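Local coordinates for protein CEL44C (PDB 2YIH) that hydrolyses xyloglucan and probably cellulose-like beta-1,4-glucans from within the chain, through the glycoside hydrolase family 44 part of a longer multidomain enzyme, at residues I12-F17 and V435-T440; T16-K21 and S424-D429; P336-L341 and G378-N383. The protein carries 8 engineered substitutions. All coordinates share one frame; numbering follows the deposited sequence.

Interaction 1: I12-F17 and V435-T440. Unlike the reference sequence in segment 12-17: Phe17 (reference Ser).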
ATOM      1  N   ILE A  12      27.684  -5.746  11.160  1.00 15.50           N
ATOM      2  CA  ILE A  12      26.302  -5.333  11.399  1.00 15.45           C
ATOM      3  C   ILE A  12      26.139  -5.122  12.899  1.00 16.47           C
ATOM      4  O   ILE A  12      26.489  -6.001  13.686  1.00 16.64           O
ATOM      5  CB  ILE A  12      25.322  -6.385  10.890  1.00 15.97           C
ATOM      6  CG1 ILE A  12      25.269  -6.334   9.346  1.00 15.27           C
ATOM      7  CG2 ILE A  12      23.889  -6.105  11.433  1.00 15.28           C
ATOM      8  CD1 ILE A  12      24.290  -7.332   8.738  1.00 15.59           C
ATOM      9  N   LYS A  13      25.690  -3.923  13.277  1.00 16.20           N
ATOM     10  CA  LYS A  13      25.560  -3.576  14.698  1.00 16.43           C
ATOM     11  C   LYS A  13      24.084  -3.446  15.011  1.00 15.46           C
ATOM     12  O   LYS A  13      23.411  -2.688  14.356  1.00 15.83           O
ATOM     13  CB  LYS A  13      26.252  -2.244  14.993  1.00 17.02           C
ATOM     14  CG  LYS A  13      27.761  -2.211  14.707  1.00 21.25           C
ATOM     15  N   VAL A  14      23.589  -4.224  15.965  1.00 15.53           N
ATOM     16  CA  VAL A  14      22.175  -4.159  16.352  1.00 16.04           C
ATOM     17  C   VAL A  14      22.121  -3.739  17.813  1.00 16.44           C
ATOM     18  O   VAL A  14      22.802  -4.344  18.669  1.00 16.73           O
ATOM     19  CB  VAL A  14      21.477  -5.521  16.184  1.00 15.99           C
ATOM     20  CG1 VAL A  14      20.000  -5.409  16.574  1.00 16.86           C
ATOM     21  CG2 VAL A  14      21.613  -6.021  14.729  1.00 17.09           C
ATOM     22  N   ASP A  15      21.362  -2.681  18.094  1.00 16.18           N
ATOM     23  CA  ASP A  15      21.231  -2.165  19.465  1.00 15.77           C
ATOM     24  C   ASP A  15      19.742  -2.104  19.849  1.00 15.08           C
ATOM     25  O   ASP A  15      18.999  -1.235  19.376  1.00 14.95           O
ATOM     26  CB  ASP A  15      21.897  -0.787  19.572  1.00 17.19           C
ATOM     27  CG  ASP A  15      21.945  -0.274  20.998  1.00 18.21           C
ATOM     28  OD1 ASP A  15      21.222  -0.842  21.852  1.00 18.89           O
ATOM     29  OD2 ASP A  15      22.708   0.685  21.266  1.00 18.88           O
ATOM     30  N   THR A  16      19.308  -3.087  20.626  1.00 14.81           N
ATOM     31  CA  THR A  16      17.899  -3.256  20.969  1.00 15.16           C
ATOM     32  C   THR A  16      17.394  -2.131  21.861  1.00 15.19           C
ATOM     33  O   THR A  16      16.194  -2.015  22.081  1.00 15.88           O
ATOM     34  CB  THR A  16      17.611  -4.626  21.657  1.00 15.71           C
ATOM     35  OG1 THR A  16      18.320  -4.696  22.908  1.00 15.70           O
ATOM     36  CG2 THR A  16      18.076  -5.788  20.760  1.00 15.59           C
ATOM     37  N   PHE A  17      18.312  -1.334  22.403  1.00 14.97           N
ATOM     38  CA  PHE A  17      17.941  -0.186  23.234  1.00 16.29           C
ATOM     39  C   PHE A  17      17.687   1.053  22.391  1.00 15.85           C
ATOM     40  O   PHE A  17      17.057   1.994  22.877  1.00 17.14           O
ATOM     41  CB  PHE A  17      19.060   0.190  24.232  1.00 17.13           C
ATOM     42  CG  PHE A  17      19.587  -0.966  25.057  1.00 17.87           C
ATOM     43  CD1 PHE A  17      18.751  -1.993  25.483  1.00 17.68           C
ATOM     44  CD2 PHE A  17      20.924  -0.953  25.510  1.00 19.42           C
ATOM     45  CE1 PHE A  17      19.241  -3.026  26.268  1.00 19.04           C
ATOM     46  CE2 PHE A  17      21.414  -1.980  26.292  1.00 18.27           C
ATOM     47  CZ  PHE A  17      20.574  -3.004  26.691  1.00 19.62           C
ATOM     48  N   VAL A 435      19.564  -4.732   6.251  1.00  9.27           N
ATOM     49  CA  VAL A 435      19.281  -5.453   7.482  1.00  9.61           C
ATOM     50  C   VAL A 435      18.274  -4.662   8.338  1.00  9.46           C
ATOM     51  O   VAL A 435      18.307  -3.424   8.397  1.00 10.37           O
ATOM     52  CB  VAL A 435      20.598  -5.688   8.298  1.00  9.64           C
ATOM     53  CG1 VAL A 435      21.284  -4.338   8.564  1.00 10.05           C
ATOM     54  CG2 VAL A 435      20.285  -6.466   9.598  1.00  9.64           C
ATOM     55  N   HIS A 436      17.334  -5.392   8.901  1.00  8.87           N
ATOM     56  CA  HIS A 436      16.279  -4.810   9.728  1.00  8.75           C
ATOM     57  C   HIS A 436      16.107  -5.635  10.980  1.00  8.91           C
ATOM     58  O   HIS A 436      16.088  -6.860  10.917  1.00  9.14           O
ATOM     59  CB  HIS A 436      14.992  -4.836   8.925  1.00  8.54           C
ATOM     60  CG  HIS A 436      15.101  -4.088   7.631  1.00  8.56           C
ATOM     61  ND1 HIS A 436      15.204  -2.716   7.569  1.00  8.25           N
ATOM     62  CD2 HIS A 436      15.146  -4.532   6.352  1.00  8.47           C
ATOM     63  CE1 HIS A 436      15.326  -2.347   6.305  1.00  8.95           C
ATOM     64  NE2 HIS A 436      15.290  -3.434   5.545  1.00  8.43           N
ATOM     65  N   ALA A 437      15.955  -4.961  12.122  1.00  8.79           N
ATOM     66  CA  ALA A 437      15.890  -5.660  13.393  1.00  8.95           C
ATOM     67  C   ALA A 437      14.636  -5.286  14.149  1.00  9.21           C
ATOM     68  O   ALA A 437      14.104  -4.195  13.985  1.00 10.39           O
ATOM     69  CB  ALA A 437      17.149  -5.320  14.267  1.00  8.84           C
ATOM     70  N   SER A 438      14.180  -6.189  15.006  1.00 10.23           N
ATOM     71  CA  SER A 438      12.979  -5.894  15.799  1.00 10.45           C
ATOM     72  C   SER A 438      12.931  -6.762  17.037  1.00 11.22           C
ATOM     73  O   SER A 438      13.541  -7.832  17.070  1.00 10.85           O
ATOM     74  CB  SER A 438      11.704  -6.138  14.968  1.00 11.13           C
ATOM     75  OG  SER A 438      11.641  -7.483  14.537  1.00 11.25           O
ATOM     76  N   VAL A 439      12.191  -6.281  18.043  1.00 11.76           N
ATOM     77  CA  VAL A 439      11.769  -7.083  19.189  1.00 12.20           C
ATOM     78  C   VAL A 439      10.249  -6.911  19.376  1.00 13.18           C
ATOM     79  O   VAL A 439       9.640  -6.082  18.703  1.00 12.95           O
ATOM     80  CB  VAL A 439      12.491  -6.633  20.471  1.00 12.22           C
ATOM     81  CG1 VAL A 439      14.004  -6.848  20.319  1.00 12.44           C
ATOM     82  CG2 VAL A 439      12.150  -5.163  20.815  1.00 11.75           C
ATOM     83  N   THR A 440       9.654  -7.602  20.342  1.00 15.05           N
ATOM     84  CA  THR A 440       8.237  -7.367  20.666  1.00 15.67           C
ATOM     85  C   THR A 440       8.112  -6.987  22.139  1.00 17.15           C
ATOM     86  O   THR A 440       8.753  -7.612  22.981  1.00 15.80           O
ATOM     87  CB  THR A 440       7.341  -8.595  20.308  1.00 17.42           C
ATOM     88  OG1 THR A 440       7.188  -8.668  18.883  1.00 16.96           O
ATOM     89  CG2 THR A 440       5.927  -8.471  20.934  1.00 16.67           C
TER
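From Ile12 to Thr16 the chain runs nearly parallel to Val435–Val439, the two directions differing by only 18°, and alternate residues face one another: Ile12 with Val435, Val14 with Ala437 and Thr16 with Val439. Val14 CA lies 7.1 Å from Ala437 CA, and side chains alone bridge the gap. The two strands are not neighbours in the sheet. Strand 421-427 lies between them, antiparallel to both; so short a spacing for strands two apart is consistent with a strongly curled sheet, whose side chains on one face meet across the middle strand. This is the core of the all-beta domain that accompanies the catalytic barrel in family 44. Ile12 and Val435 approach tip to tip, with CG2 of Ile12 4.1 Å from CG2 of Val435. Both CG2 branches stand anti to their own backbone N, and Ile12 CD1 also reaches Val435 CB at 4.1 Å. The closest approach comes at Val14, whose CG1 touches Ala437 CB at 3.7 Å. Farther along, the methyl CG2 of Thr16 lies 4.2 Å from Val439 CG1, while its OG1 is hydrogen-bonded to Ser467 O. Val451, Leu449 and Leu447 of strand 446-453 add to the same apolar layer. At the strand end Phe17, which differs from the reference sequence, takes part through its backbone: Phe17 N donates to Asp15 OD1 (3.0 Å) from above the carboxylate plane, an Asx turn.

Interaction 2: T16-K21 and S424-D429. Unlike the reference sequence in segment 16-21: Phe17 (reference Ser), Asp19 (reference Glu).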
ATOM      1  N   THR A  16      19.308  -3.087  20.626  1.00 14.81           N
ATOM      2  CA  THR A  16      17.899  -3.256  20.969  1.00 15.16           C
ATOM      3  C   THR A  16      17.394  -2.131  21.861  1.00 15.19           C
ATOM      4  O   THR A  16      16.194  -2.015  22.081  1.00 15.88           O
ATOM      5  CB  THR A  16      17.611  -4.626  21.657  1.00 15.71           C
ATOM      6  OG1 THR A  16      18.320  -4.696  22.908  1.00 15.70           O
ATOM      7  CG2 THR A  16      18.076  -5.788  20.760  1.00 15.59           C
ATOM      8  N   PHE A  17      18.312  -1.334  22.403  1.00 14.97           N
ATOM      9  CA  PHE A  17      17.941  -0.186  23.234  1.00 16.29           C
ATOM     10  C   PHE A  17      17.687   1.053  22.391  1.00 15.85           C
ATOM     11  O   PHE A  17      17.057   1.994  22.877  1.00 17.14           O
ATOM     12  CB  PHE A  17      19.060   0.190  24.232  1.00 17.13           C
ATOM     13  CG  PHE A  17      19.587  -0.966  25.057  1.00 17.87           C
ATOM     14  CD1 PHE A  17      18.751  -1.993  25.483  1.00 17.68           C
ATOM     15  CD2 PHE A  17      20.924  -0.953  25.510  1.00 19.42           C
ATOM     16  CE1 PHE A  17      19.241  -3.026  26.268  1.00 19.04           C
ATOM     17  CE2 PHE A  17      21.414  -1.980  26.292  1.00 18.27           C
ATOM     18  CZ  PHE A  17      20.574  -3.004  26.691  1.00 19.62           C
ATOM     19  N   LYS A  18      18.187   1.065  21.150  1.00 14.95           N
ATOM     20  CA  LYS A  18      18.357   2.288  20.363  1.00 15.07           C
ATOM     21  C   LYS A  18      17.270   2.449  19.277  1.00 15.35           C
ATOM     22  O   LYS A  18      16.923   1.465  18.584  1.00 13.99           O
ATOM     23  CB  LYS A  18      19.726   2.270  19.692  1.00 17.64           C
ATOM     24  CG  LYS A  18      20.076   3.560  18.994  1.00 18.96           C
ATOM     25  CD  LYS A  18      21.416   3.434  18.264  1.00 21.97           C
ATOM     26  CE  LYS A  18      21.649   4.688  17.441  1.00 24.71           C
ATOM     27  NZ  LYS A  18      22.817   4.531  16.538  1.00 29.94           N
ATOM     28  N   ASP A  19      16.727   3.664  19.142  1.00 14.61           N
ATOM     29  CA  ASP A  19      15.773   3.978  18.071  1.00 14.61           C
ATOM     30  C   ASP A  19      14.570   3.035  18.030  1.00 13.61           C
ATOM     31  O   ASP A  19      14.071   2.712  16.948  1.00 12.87           O
ATOM     32  CB  ASP A  19      16.475   4.008  16.701  1.00 18.10           C
ATOM     33  CG  ASP A  19      17.510   5.120  16.612  1.00 20.21           C
ATOM     34  OD1 ASP A  19      17.281   6.169  17.253  1.00 22.46           O
ATOM     35  OD2 ASP A  19      18.526   4.953  15.899  1.00 22.07           O
ATOM     36  N   ARG A  20      14.091   2.606  19.197  1.00 12.03           N
ATOM     37  CA  ARG A  20      12.890   1.789  19.241  1.00 11.35           C
ATOM     38  C   ARG A  20      11.725   2.589  18.662  1.00 11.59           C
ATOM     39  O   ARG A  20      11.535   3.770  18.986  1.00 11.01           O
ATOM     40  CB  ARG A  20      12.547   1.367  20.676  1.00 11.14           C
ATOM     41  CG  ARG A  20      13.587   0.465  21.317  1.00 11.40           C
ATOM     42  CD  ARG A  20      13.270   0.310  22.778  1.00 11.73           C
ATOM     43  NE  ARG A  20      13.964  -0.831  23.374  1.00 11.75           N
ATOM     44  CZ  ARG A  20      13.771  -1.225  24.633  1.00 11.85           C
ATOM     45  NH1 ARG A  20      12.894  -0.578  25.386  1.00 12.10           N
ATOM     46  NH2 ARG A  20      14.433  -2.263  25.132  1.00 11.80           N
ATOM     47  N   LYS A  21      10.940   1.953  17.803  1.00 11.86           N
ATOM     48  CA  LYS A  21       9.741   2.622  17.298  1.00 12.30           C
ATOM     49  C   LYS A  21       8.757   1.588  16.809  1.00 11.56           C
ATOM     50  O   LYS A  21       9.145   0.518  16.366  1.00 10.93           O
ATOM     51  CB  LYS A  21      10.075   3.615  16.176  1.00 15.17           C
ATOM     52  CG  LYS A  21      10.830   3.076  15.019  1.00 17.57           C
ATOM     53  CD  LYS A  21      11.500   4.227  14.183  1.00 19.47           C
ATOM     54  CE  LYS A  21      10.502   5.347  13.799  1.00 20.56           C
ATOM     55  NZ  LYS A  21      10.858   6.060  12.502  1.00 22.76           N
ATOM     56  N   SER A 424      17.467  -0.333  16.198  1.00 12.55           N
ATOM     57  CA  SER A 424      18.552   0.079  15.319  1.00 13.86           C
ATOM     58  C   SER A 424      19.344  -1.121  14.778  1.00 13.66           C
ATOM     59  O   SER A 424      19.796  -1.993  15.533  1.00 13.06           O
ATOM     60  CB  SER A 424      19.468   1.044  16.081  1.00 15.15           C
ATOM     61  OG  SER A 424      20.649   1.353  15.365  1.00 15.21           O
ATOM     62  N   ALA A 425      19.514  -1.138  13.457  1.00 13.86           N
ATOM     63  CA  ALA A 425      20.382  -2.117  12.801  1.00 14.25           C
ATOM     64  C   ALA A 425      21.155  -1.375  11.718  1.00 14.78           C
ATOM     65  O   ALA A 425      20.562  -0.749  10.857  1.00 15.28           O
ATOM     66  CB  ALA A 425      19.552  -3.248  12.189  1.00 14.41           C
ATOM     67  N   GLN A 426      22.480  -1.404  11.812  1.00 15.05           N
ATOM     68  CA  GLN A 426      23.338  -0.656  10.896  1.00 15.07           C
ATOM     69  C   GLN A 426      24.287  -1.656  10.231  1.00 15.70           C
ATOM     70  O   GLN A 426      24.766  -2.594  10.885  1.00 16.91           O
ATOM     71  CB  GLN A 426      24.177   0.352  11.687  1.00 16.49           C
ATOM     72  CG  GLN A 426      23.357   1.431  12.403  1.00 18.29           C
ATOM     73  CD  GLN A 426      24.261   2.445  13.084  0.50 18.94           C
ATOM     74  OE1 GLN A 426      24.936   2.138  14.061  0.50 20.19           O
ATOM     75  NE2 GLN A 426      24.315   3.633  12.534  0.50 20.68           N
ATOM     76  N   THR A 427      24.519  -1.478   8.940  1.00 14.96           N
ATOM     77  CA  THR A 427      25.459  -2.325   8.219  1.00 13.97           C
ATOM     78  C   THR A 427      26.595  -1.476   7.660  1.00 14.78           C
ATOM     79  O   THR A 427      26.399  -0.318   7.298  1.00 16.20           O
ATOM     80  CB  THR A 427      24.762  -3.117   7.057  1.00 13.60           C
ATOM     81  OG1 THR A 427      25.761  -3.820   6.306  1.00 13.65           O
ATOM     82  CG2 THR A 427      24.007  -2.143   6.075  1.00 13.56           C
ATOM     83  N   SER A 428      27.771  -2.082   7.515  1.00 14.37           N
ATOM     84  CA  SER A 428      28.919  -1.388   6.937  1.00 13.99           C
ATOM     85  C   SER A 428      28.857  -1.307   5.408  1.00 14.47           C
ATOM     86  O   SER A 428      29.670  -0.618   4.778  1.00 15.17           O
ATOM     87  CB  SER A 428      30.205  -2.109   7.361  1.00 13.51           C
ATOM     88  OG  SER A 428      30.224  -3.443   6.851  1.00 13.31           O
ATOM     89  N   ASP A 429      27.891  -1.987   4.789  1.00 13.89           N
ATOM     90  CA  ASP A 429      27.805  -1.970   3.334  1.00 14.23           C
ATOM     91  C   ASP A 429      26.354  -1.901   2.863  1.00 13.95           C
ATOM     92  O   ASP A 429      25.685  -2.930   2.713  1.00 13.71           O
ATOM     93  CB  ASP A 429      28.513  -3.196   2.746  1.00 14.95           C
ATOM     94  CG  ASP A 429      28.480  -3.241   1.213  1.00 15.78           C
ATOM     95  OD1 ASP A 429      27.784  -2.417   0.548  1.00 14.99           O
ATOM     96  OD2 ASP A 429      29.175  -4.136   0.669  1.00 16.10           O
TER
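Ser424 meets Lys18 through both backbone and side chain. Ser424 N donates to Lys18 O at 3.0 Å. The hydroxyl of Ser424 stands anti to its backbone N, which carries OG alongside the stretched lysine: Lys18 CD is 3.7 Å from Ser424 OG, and Lys18 CB is 3.8 Å from Ser424 CB. From the next residue, Asp19, which differs from the reference sequence, OD2 comes within 4.0 Å of Ser424 CB. The aliphatic part of Lys18 thus packs on the serine, whereas the aspartate merely lies near it. Two residues on, Gln426 lies near the far end of the lysine. Lys18, with CG anti to the backbone N (chi1 -173°) and every later torsion extended, lies along the strand surface and crosses the glutamine at about a right angle; its NZ ends 4.0 Å from Gln426 OE1, as far as from Ser424 OG and too long for a bond. Beyond it the strand ends in an ST turn, where Thr427 OG1 accepts from Asp429 N at 3.2 Å. Asp429 OD2 then forms a salt bridge with Lys8. In the opposite segment, Arg20 NE reaches back to Thr16 O at 2.8 Å, in the plane of both carbonyl and guanidinium, closing the loop back on Thr16. Strand 421-427 pairs antiparallel with the interrupted strand 9-22: backbone bonds join Ser424 to Asp15 and Gln426 to Lys13 on one side of the interruption, and Lys21 to Ser422 on the other, while strand 433-439 flanks 421-427 along its second edge.

Interaction 3: P336-L341 and G378-N383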
ATOM      1  N   PRO A 336      14.984  11.444  -0.884  1.00 11.97           N
ATOM      2  CA  PRO A 336      14.159  10.237  -0.838  1.00 11.47           C
ATOM      3  C   PRO A 336      12.720  10.517  -0.496  1.00 10.82           C
ATOM      4  O   PRO A 336      12.410  11.483   0.205  1.00 10.58           O
ATOM      5  CB  PRO A 336      14.804   9.398   0.270  1.00 11.37           C
ATOM      6  CG  PRO A 336      15.560  10.422   1.138  1.00 12.61           C
ATOM      7  CD  PRO A 336      15.992  11.499   0.188  1.00 12.44           C
ATOM      8  N   ILE A 337      11.829   9.655  -0.973  1.00 10.59           N
ATOM      9  CA  ILE A 337      10.434  10.023  -0.992  1.00  9.91           C
ATOM     10  C   ILE A 337       9.723   9.941   0.345  1.00  9.82           C
ATOM     11  O   ILE A 337       8.853  10.772   0.633  1.00  9.79           O
ATOM     12  CB  ILE A 337       9.648   9.331  -2.143  1.00 10.08           C
ATOM     13  CG1 ILE A 337       8.270   9.985  -2.309  1.00 10.07           C
ATOM     14  CG2 ILE A 337       9.544   7.816  -1.919  1.00  9.52           C
ATOM     15  CD1 ILE A 337       8.329  11.392  -2.965  1.00 10.93           C
ATOM     16  N   LEU A 338      10.052   8.968   1.195  1.00  9.81           N
ATOM     17  CA  LEU A 338       9.280   8.872   2.436  1.00 10.56           C
ATOM     18  C   LEU A 338       9.568  10.046   3.384  1.00 11.25           C
ATOM     19  O   LEU A 338       8.653  10.631   3.941  1.00 11.54           O
ATOM     20  CB  LEU A 338       9.491   7.520   3.135  1.00 10.71           C
ATOM     21  CG  LEU A 338       9.070   6.273   2.329  1.00 11.07           C
ATOM     22  CD1 LEU A 338       9.392   4.993   3.150  1.00 10.92           C
ATOM     23  CD2 LEU A 338       7.585   6.286   1.940  1.00 11.41           C
ATOM     24  N   PRO A 339      10.837  10.424   3.537  1.00 12.22           N
ATOM     25  CA  PRO A 339      11.050  11.564   4.445  1.00 12.63           C
ATOM     26  C   PRO A 339      10.460  12.838   3.862  1.00 12.78           C
ATOM     27  O   PRO A 339       9.904  13.682   4.602  1.00 13.42           O
ATOM     28  CB  PRO A 339      12.583  11.671   4.499  1.00 13.13           C
ATOM     29  CG  PRO A 339      13.053  10.255   4.307  1.00 14.05           C
ATOM     30  CD  PRO A 339      12.094   9.713   3.237  1.00 11.78           C
ATOM     31  N   ARG A 340      10.457  12.936   2.540  1.00 12.08           N
ATOM     32  CA  ARG A 340       9.870  14.124   1.912  1.00 12.00           C
ATOM     33  C   ARG A 340       8.354  14.232   2.114  1.00 12.07           C
ATOM     34  O   ARG A 340       7.808  15.331   2.334  1.00 11.90           O
ATOM     35  CB  ARG A 340      10.221  14.194   0.428  1.00 12.80           C
ATOM     36  CG  ARG A 340       9.808  15.499  -0.216  1.00 13.50           C
ATOM     37  CD  ARG A 340      10.654  16.682   0.285  1.00 13.97           C
ATOM     38  NE  ARG A 340      10.198  17.962  -0.277  1.00 15.38           N
ATOM     39  CZ  ARG A 340       9.119  18.619   0.153  1.00 16.84           C
ATOM     40  NH1 ARG A 340       8.365  18.113   1.142  1.00 17.22           N
ATOM     41  NH2 ARG A 340       8.786  19.788  -0.411  1.00 18.13           N
ATOM     42  N   LEU A 341       7.658  13.106   1.936  1.00 10.70           N
ATOM     43  CA  LEU A 341       6.232  13.074   2.192  1.00 11.09           C
ATOM     44  C   LEU A 341       5.936  13.349   3.646  1.00 12.01           C
ATOM     45  O   LEU A 341       5.037  14.151   3.968  1.00 12.40           O
ATOM     46  CB  LEU A 341       5.654  11.726   1.772  1.00 10.79           C
ATOM     47  CG  LEU A 341       5.599  11.522   0.261  1.00 10.33           C
ATOM     48  CD1 LEU A 341       5.235  10.056   0.011  1.00 10.10           C
ATOM     49  CD2 LEU A 341       4.549  12.487  -0.378  1.00 10.49           C
ATOM     50  N   GLY A 378      10.965  -3.916   5.508  1.00  8.27           N
ATOM     51  CA  GLY A 378      11.789  -3.402   6.649  1.00  8.21           C
ATOM     52  C   GLY A 378      11.781  -1.871   6.678  1.00  8.63           C
ATOM     53  O   GLY A 378      11.621  -1.227   7.737  1.00  8.37           O
ATOM     54  N   ILE A 379      11.991  -1.293   5.502  1.00  8.70           N
ATOM     55  CA  ILE A 379      12.059   0.143   5.342  1.00  8.57           C
ATOM     56  C   ILE A 379      10.725   0.796   5.726  1.00  8.92           C
ATOM     57  O   ILE A 379      10.707   1.770   6.487  1.00  8.73           O
ATOM     58  CB  ILE A 379      12.444   0.518   3.900  1.00  8.34           C
ATOM     59  CG1 ILE A 379      13.900   0.078   3.594  1.00  8.35           C
ATOM     60  CG2 ILE A 379      12.211   2.022   3.633  1.00  8.51           C
ATOM     61  CD1 ILE A 379      14.218   0.061   2.096  1.00  8.51           C
ATOM     62  N   LEU A 380       9.610   0.295   5.178  1.00  9.48           N
ATOM     63  CA  LEU A 380       8.326   0.898   5.499  1.00  9.93           C
ATOM     64  C   LEU A 380       8.083   0.839   6.977  1.00 10.99           C
ATOM     65  O   LEU A 380       7.526   1.784   7.573  1.00 10.52           O
ATOM     66  CB  LEU A 380       7.181   0.189   4.769  1.00 10.01           C
ATOM     67  CG  LEU A 380       7.247   0.305   3.257  1.00 10.12           C
ATOM     68  CD1 LEU A 380       6.222  -0.713   2.643  1.00 10.64           C
ATOM     69  CD2 LEU A 380       6.978   1.738   2.766  1.00 10.32           C
ATOM     70  N   GLY A 381       8.443  -0.287   7.587  1.00 11.49           N
ATOM     71  CA  GLY A 381       8.101  -0.476   9.000  1.00 12.52           C
ATOM     72  C   GLY A 381       8.746   0.590   9.871  1.00 13.10           C
ATOM     73  O   GLY A 381       8.111   1.060  10.834  1.00 13.88           O
ATOM     74  N   LYS A 382       9.983   0.978   9.537  1.00 12.11           N
ATOM     75  CA  LYS A 382      10.756   1.864  10.390  1.00 13.02           C
ATOM     76  C   LYS A 382      10.846   3.318   9.917  1.00 12.87           C
ATOM     77  O   LYS A 382      11.553   4.119  10.524  1.00 14.40           O
ATOM     78  CB  LYS A 382      12.146   1.261  10.675  1.00 12.93           C
ATOM     79  CG  LYS A 382      13.149   1.357   9.557  1.00 13.95           C
ATOM     80  CD  LYS A 382      14.314   0.373   9.945  1.00 14.29           C
ATOM     81  CE  LYS A 382      15.464   0.433   8.952  1.00 14.08           C
ATOM     82  NZ  LYS A 382      16.513  -0.586   9.268  1.00 13.62           N
ATOM     83  N   ASN A 383      10.041   3.672   8.912  1.00 12.23           N
ATOM     84  CA  ASN A 383       9.949   5.021   8.391  1.00 13.37           C
ATOM     85  C   ASN A 383       8.550   5.633   8.543  1.00 13.66           C
ATOM     86  O   ASN A 383       8.115   6.436   7.712  1.00 14.65           O
ATOM     87  CB  ASN A 383      10.399   5.035   6.929  1.00 13.99           C
ATOM     88  CG  ASN A 383      11.905   4.961   6.811  1.00 15.36           C
ATOM     89  OD1 ASN A 383      12.503   3.877   6.820  1.00 16.64           O
ATOM     90  ND2 ASN A 383      12.529   6.109   6.915  1.00 16.82           N
TER
HETATM   91  O   HOH W   1       8.335   8.741   6.240  0.50 15.80           O
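Leu338 inserts a single methyl, CD1, among three residues of the segment Gly378-Asn383. Its CG lies anti to the carbonyl carbon (chi1 -61°) and its chain extends onward (chi2 178°), directing CD1 across the gap between the helices. There CD1 rests 3.9 Å from Asn383 CB, 4.1 Å from Ile379 CG2 and 4.1 Å from Leu380 CD2. Ile379 offers its CG2 branch, which stands anti to the backbone N. Leu380 starts out beside the contact, but its CD2 swings nearer, and the two leucines cross at about a right angle. Asn383 likewise lies across Leu338 and contributes the aliphatic CB to the contact. Beside this apolar cluster a water joins the backbones, donating to Asn383 O at 2.7 Å and, weakly, to Leu338 O at 3.0 Å. The contact links two outer helices of the beta/alpha (TIM) barrel, 337-348 and 367-382, that precede and follow strand 353-359 in the chain. That strand touches both: Met356 meets Leu338 and Tyr359 meets Leu380, while from the loops Leu316 packs on Leu338, and Pro313 and Trp317 on Ile379.

Overall arrangement
Interactions 1 and 2 both start from strand 9-22 and belong to one curled sheet of the beta domain, their centres about 5 Å apart. They share Thr16 and Phe17, with strand 421-427 of interaction 2 lying between the strands of interaction 1. Interaction 3 belongs to the TIM barrel, its centre about 17 and 15 Å from those centres. Its segments fall between the paired ones in sequence, so the beta domain is built from the two ends of the chain, with the barrel's sequence between them. Lys382 bridges the domains: Lys382 NZ is 3.0 Å from His436 ND1, and Lys382 O is 2.9 Å from Lys21 NZ. All three contacts lie away from the glycan and calcium sites.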